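Local coordinates for BH2602 protein (Bacillus halodurans, PDB 3NWZ) that probably hydrolyses acyl-CoA thioesters as a member of the PaaI-like thioesterase family and binds coenzyme A, at the interface of chains A and B and the interface of chains A and C. Sequence-based numbering; all coordinates share one arbitrary frame. Chains: chain A/B/C, BH2602 protein.

Contact 1: the interface of chains A and B. Residues chain A 133, 139, 141, 158-160; chain B 116-118, 156.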
loop_
_atom_site.group_PDB
_atom_site.type_symbol
_atom_site.label_atom_id
_atom_site.label_comp_id
_atom_site.label_asym_id
_atom_site.label_seq_id
_atom_site.Cartn_x
_atom_site.Cartn_y
_atom_site.Cartn_z
ATOM N N VAL A 133 6.715 -13.966 0.474
ATOM C CA VAL A 133 6.184 -13.875 1.819
ATOM C C VAL A 133 5.123 -14.931 1.964
ATOM O O VAL A 133 4.815 -15.384 3.062
ATOM C CB VAL A 133 5.564 -12.484 2.049
ATOM C CG1 VAL A 133 4.976 -12.394 3.459
ATOM C CG2 VAL A 133 6.632 -11.402 1.805
ATOM N N ARG A 139 -2.774 -16.328 -5.447
ATOM C CA ARG A 139 -1.992 -15.113 -5.556
ATOM C C ARG A 139 -0.697 -15.340 -4.805
ATOM O O ARG A 139 -0.635 -16.185 -3.897
ATOM C CB ARG A 139 -2.751 -13.950 -4.917
ATOM C CG ARG A 139 -2.560 -13.826 -3.407
ATOM C CD ARG A 139 -3.260 -12.574 -2.901
ATOM N NE ARG A 139 -2.750 -12.078 -1.623
ATOM C CZ ARG A 139 -3.206 -12.452 -0.434
ATOM N NH1 ARG A 139 -4.184 -13.338 -0.339
ATOM N NH2 ARG A 139 -2.693 -11.917 0.662
ATOM N N VAL A 141 2.171 -13.364 -2.612
ATOM C CA VAL A 141 2.549 -12.179 -1.874
ATOM C C VAL A 141 4.065 -12.203 -1.735
ATOM O O VAL A 141 4.641 -13.203 -1.301
ATOM C CB VAL A 141 1.881 -12.197 -0.504
ATOM C CG1 VAL A 141 2.332 -10.999 0.332
ATOM C CG2 VAL A 141 0.360 -12.203 -0.693
ATOM N N THR A 158 5.638 -3.818 -0.581
ATOM C CA THR A 158 5.112 -5.166 -0.769
ATOM C C THR A 158 4.325 -5.220 -2.082
ATOM O O THR A 158 3.927 -4.192 -2.632
ATOM C CB THR A 158 4.174 -5.605 0.418
ATOM O OG1 THR A 158 3.052 -4.714 0.502
ATOM C CG2 THR A 158 4.940 -5.545 1.785
ATOM N N GLY A 159 4.123 -6.427 -2.594
ATOM C CA GLY A 159 3.383 -6.594 -3.832
ATOM C C GLY A 159 2.692 -7.939 -3.943
ATOM O O GLY A 159 3.294 -8.982 -3.713
ATOM N N SER A 160 1.408 -7.916 -4.279
ATOM C CA SER A 160 0.648 -9.154 -4.455
ATOM C C SER A 160 0.528 -9.411 -5.958
ATOM O O SER A 160 0.257 -8.481 -6.719
ATOM C CB SER A 160 -0.735 -9.026 -3.820
ATOM O OG SER A 160 -1.501 -10.190 -4.050
ATOM N N HIS B 116 -1.533 -7.544 4.330
ATOM C CA HIS B 116 -1.640 -8.601 3.324
ATOM C C HIS B 116 -2.091 -9.832 4.093
ATOM O O HIS B 116 -1.303 -10.459 4.817
ATOM C CB HIS B 116 -0.291 -8.880 2.663
ATOM C CG HIS B 116 0.072 -7.897 1.596
ATOM N ND1 HIS B 116 -0.539 -7.880 0.362
ATOM C CD2 HIS B 116 0.966 -6.879 1.589
ATOM C CE1 HIS B 116 -0.037 -6.895 -0.361
ATOM N NE2 HIS B 116 0.877 -6.273 0.361
ATOM N N TYR B 117 -3.367 -10.165 3.950
ATOM C CA TYR B 117 -3.932 -11.313 4.645
ATOM C C TYR B 117 -3.509 -12.605 3.953
ATOM O O TYR B 117 -4.209 -13.120 3.096
ATOM C CB TYR B 117 -5.464 -11.154 4.701
ATOM C CG TYR B 117 -5.883 -9.989 5.584
ATOM C CD1 TYR B 117 -5.828 -10.085 6.986
ATOM C CD2 TYR B 117 -6.245 -8.762 5.028
ATOM C CE1 TYR B 117 -6.122 -8.977 7.815
ATOM C CE2 TYR B 117 -6.533 -7.648 5.843
ATOM C CZ TYR B 117 -6.469 -7.764 7.228
ATOM O OH TYR B 117 -6.716 -6.661 8.008
ATOM N N VAL B 118 -2.340 -13.113 4.325
ATOM C CA VAL B 118 -1.781 -14.336 3.742
ATOM C C VAL B 118 -2.642 -15.584 3.957
ATOM O O VAL B 118 -3.225 -16.114 3.005
ATOM C CB VAL B 118 -0.351 -14.597 4.303
ATOM C CG1 VAL B 118 0.088 -15.988 3.987
ATOM C CG2 VAL B 118 0.623 -13.610 3.720
HETATM N N MSE B 156 0.926 -10.094 6.616
HETATM C CA MSE B 156 2.178 -9.380 6.478
HETATM C C MSE B 156 1.752 -7.964 6.120
HETATM O O MSE B 156 0.786 -7.766 5.371
HETATM C CB MSE B 156 2.993 -9.995 5.360
HETATM C CG MSE B 156 4.424 -9.505 5.273
HETATM SE SE MSE B 156 4.689 -8.060 3.981
HETATM C CE MSE B 156 6.177 -7.194 4.866
#

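Contact 2: the interface of chains A and C. Residues chain A 14, 17, 20-21, 25; chain C 36-37, 40.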
loop_
_atom_site.group_PDB
_atom_site.type_symbol
_atom_site.label_atom_id
_atom_site.label_comp_id
_atom_site.label_asym_id
_atom_site.label_seq_id
_atom_site.Cartn_x
_atom_site.Cartn_y
_atom_site.Cartn_z
HETATM N N MSE A 14 17.218 15.356 -37.957
HETATM C CA MSE A 14 16.717 15.756 -36.651
HETATM C C MSE A 14 17.815 15.590 -35.614
HETATM O O MSE A 14 17.554 15.459 -34.421
HETATM C CB MSE A 14 15.481 14.935 -36.265
HETATM C CG MSE A 14 14.250 15.251 -37.111
HETATM SE SE MSE A 14 13.913 17.165 -37.301
HETATM C CE MSE A 14 14.326 17.409 -39.183
ATOM N N PHE A 17 20.094 18.136 -32.733
ATOM C CA PHE A 17 20.009 17.966 -31.291
ATOM C C PHE A 17 21.446 17.916 -30.763
ATOM O O PHE A 17 21.713 18.308 -29.631
ATOM C CB PHE A 17 19.268 16.653 -30.955
ATOM C CG PHE A 17 19.365 16.237 -29.494
ATOM C CD1 PHE A 17 18.470 16.740 -28.541
ATOM C CD2 PHE A 17 20.383 15.370 -29.064
ATOM C CE1 PHE A 17 18.589 16.388 -27.182
ATOM C CE2 PHE A 17 20.513 15.014 -27.711
ATOM C CZ PHE A 17 19.618 15.522 -26.771
ATOM N N THR A 20 23.585 21.717 -30.120
ATOM C CA THR A 20 23.060 22.614 -29.092
ATOM C C THR A 20 22.859 21.710 -27.883
ATOM O O THR A 20 22.102 22.026 -26.963
ATOM C CB THR A 20 21.689 23.228 -29.481
ATOM O OG1 THR A 20 20.978 22.321 -30.333
ATOM C CG2 THR A 20 21.870 24.567 -30.176
ATOM N N ALA A 21 23.556 20.577 -27.915
ATOM C CA ALA A 21 23.482 19.565 -26.871
ATOM C C ALA A 21 24.692 19.579 -25.961
ATOM O O ALA A 21 25.815 19.395 -26.419
ATOM C CB ALA A 21 23.345 18.187 -27.502
ATOM N N GLU A 25 23.122 15.850 -22.255
ATOM C CA GLU A 25 22.212 15.525 -23.352
ATOM C C GLU A 25 22.883 14.619 -24.391
ATOM O O GLU A 25 22.289 13.643 -24.848
ATOM C CB GLU A 25 21.729 16.800 -24.047
ATOM C CG GLU A 25 21.094 17.873 -23.152
ATOM C CD GLU A 25 20.659 19.111 -23.948
ATOM O OE1 GLU A 25 21.463 19.627 -24.756
ATOM O OE2 GLU A 25 19.517 19.578 -23.767
ATOM N N LEU C 36 13.458 14.412 -26.770
ATOM C CA LEU C 36 14.705 15.039 -26.331
ATOM C C LEU C 36 14.767 16.484 -26.819
ATOM O O LEU C 36 14.997 17.415 -26.028
ATOM C CB LEU C 36 15.916 14.262 -26.845
ATOM C CG LEU C 36 16.126 12.822 -26.358
ATOM C CD1 LEU C 36 17.422 12.270 -26.904
ATOM C CD2 LEU C 36 16.167 12.797 -24.852
ATOM N N LEU C 37 14.558 16.675 -28.120
ATOM C CA LEU C 37 14.567 18.015 -28.694
ATOM C C LEU C 37 13.666 18.871 -27.810
ATOM O O LEU C 37 14.062 19.939 -27.337
ATOM C CB LEU C 37 14.035 17.972 -30.135
ATOM C CG LEU C 37 15.027 18.220 -31.289
ATOM C CD1 LEU C 37 16.391 17.667 -30.955
ATOM C CD2 LEU C 37 14.501 17.582 -32.573
ATOM N N GLN C 40 14.946 19.963 -24.670
ATOM C CA GLN C 40 15.811 21.131 -24.822
ATOM C C GLN C 40 14.946 22.385 -24.816
ATOM O O GLN C 40 15.235 23.350 -24.117
ATOM C CB GLN C 40 16.611 21.060 -26.128
ATOM C CG GLN C 40 17.838 20.155 -26.072
ATOM C CD GLN C 40 18.640 20.164 -27.363
ATOM O OE1 GLN C 40 19.639 19.460 -27.492
ATOM N NE2 GLN C 40 18.202 20.966 -28.328
#

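Contact 1: the interface of chains A and B
In A:Thr158 the hydroxyl OG1 stands between the backbone N and the carbonyl carbon (chi1 61°), while the B:His116 ring swings anti to its own carbonyl carbon (chi1 -80°), so the two side chains meet tip to tip. They belong to neighbouring subunits of a 4HBT-family thioesterase, the hotdog fold, at a two-fold interface. OG1 of A:Thr158 lies at the edge of the imidazole, in its plane, and hydrogen-bonds to NE2 of B:His116 at 2.7 Å; the structure alone does not show which of the two donates. A:Val141, its CG1 anti to the backbone N, crosses the ring obliquely, CG1 lying 4.0 Å from CG of B:His116. The other branch of A:Thr158, the methyl CG2, points at the selenium of selenomethionine B:Met156, whose chain bends at chi2. A:Val133 crosses that chain at about a right angle and brings CG1 to 3.5 Å from CG of B:Met156.

A:Arg139, a coenzyme A-binding residue at the start of strand 139-147, starts from the crowded chi1 position and runs extended from CG to NE. Its NH2 donates a hydrogen bond of 3.1 Å to the backbone O of B:Tyr117, nearly straight at the hydrogen (162°). The oxygen lies in the guanidinium plane, but the donor sits above the carbonyl plane, away from a lone pair; NH1 adds a weak bond to the same O. A:Ser160 OG lies in the guanidinium plane, at its edge. An alanine at A:Arg139 would probably leave the B:Tyr117 carbonyl without this charged donor and loosen the hold on the loop that follows strand 108-116.

Contact 2: the interface of chains A and C
This is a peripheral, two-fold interface in which the N-terminal segment of one subunit packs against the end of a helix of another; it probably helps to join chains A and C within the deposited tetramer, although the structure alone does not show that this tetramer forms in solution. A:Phe17 is the central side chain. Its ring, set with CG anti to the backbone N (chi1 168°), is approached from opposite sides by C:Gln40 and C:Leu36, while CD1 of C:Leu37 borders its CD1 edge. The extended C:Gln40 lays its amide nearly parallel over one face, the planes 12° apart, but shifted toward the CD1-CE1 edge, so that its CD lies 3.6 Å from CD1 of A:Phe17. The methyl of A:Ala21, within chain A, sits over that same face, towards the rim. From the other side, CB of C:Leu36 comes to 3.4 Å from CE1 of A:Phe17.

As modelled, OE1 of C:Gln40 faces the backbone O of A:Phe17 at 3.2 Å, a clash of acceptors. The amide may be modelled end for end, and turning it would place NE2 facing this carbonyl. The carboxylate of A:Glu25 also packs against the C:Gln40 aliphatic stem. In the fold, A:Phe17 to A:Ala21 form a loop leading into helix 23-40, with A:Glu25 in its first turn, while C:Leu36, C:Leu37 and C:Gln40 close the same helix of chain C.

Contact 1 and contact 2 lie about 44 Å apart, measured between the centres of their C-alpha atoms, and have no residue in common. Chain A takes part in both: at contact 1 through strands 139-147 and 153-163 facing chain B, at contact 2 through its N-terminal segment and the start of helix 23-40 facing chain C. One subunit therefore bridges two partners by separate surfaces, the sheet surface with loop residue A:Val133 for one and the N-terminal extension for the other. With a two-fold axis at each interface, the pair could together build the four-copy assembly, contact 1 including a coenzyme A-binding residue, A:Arg139.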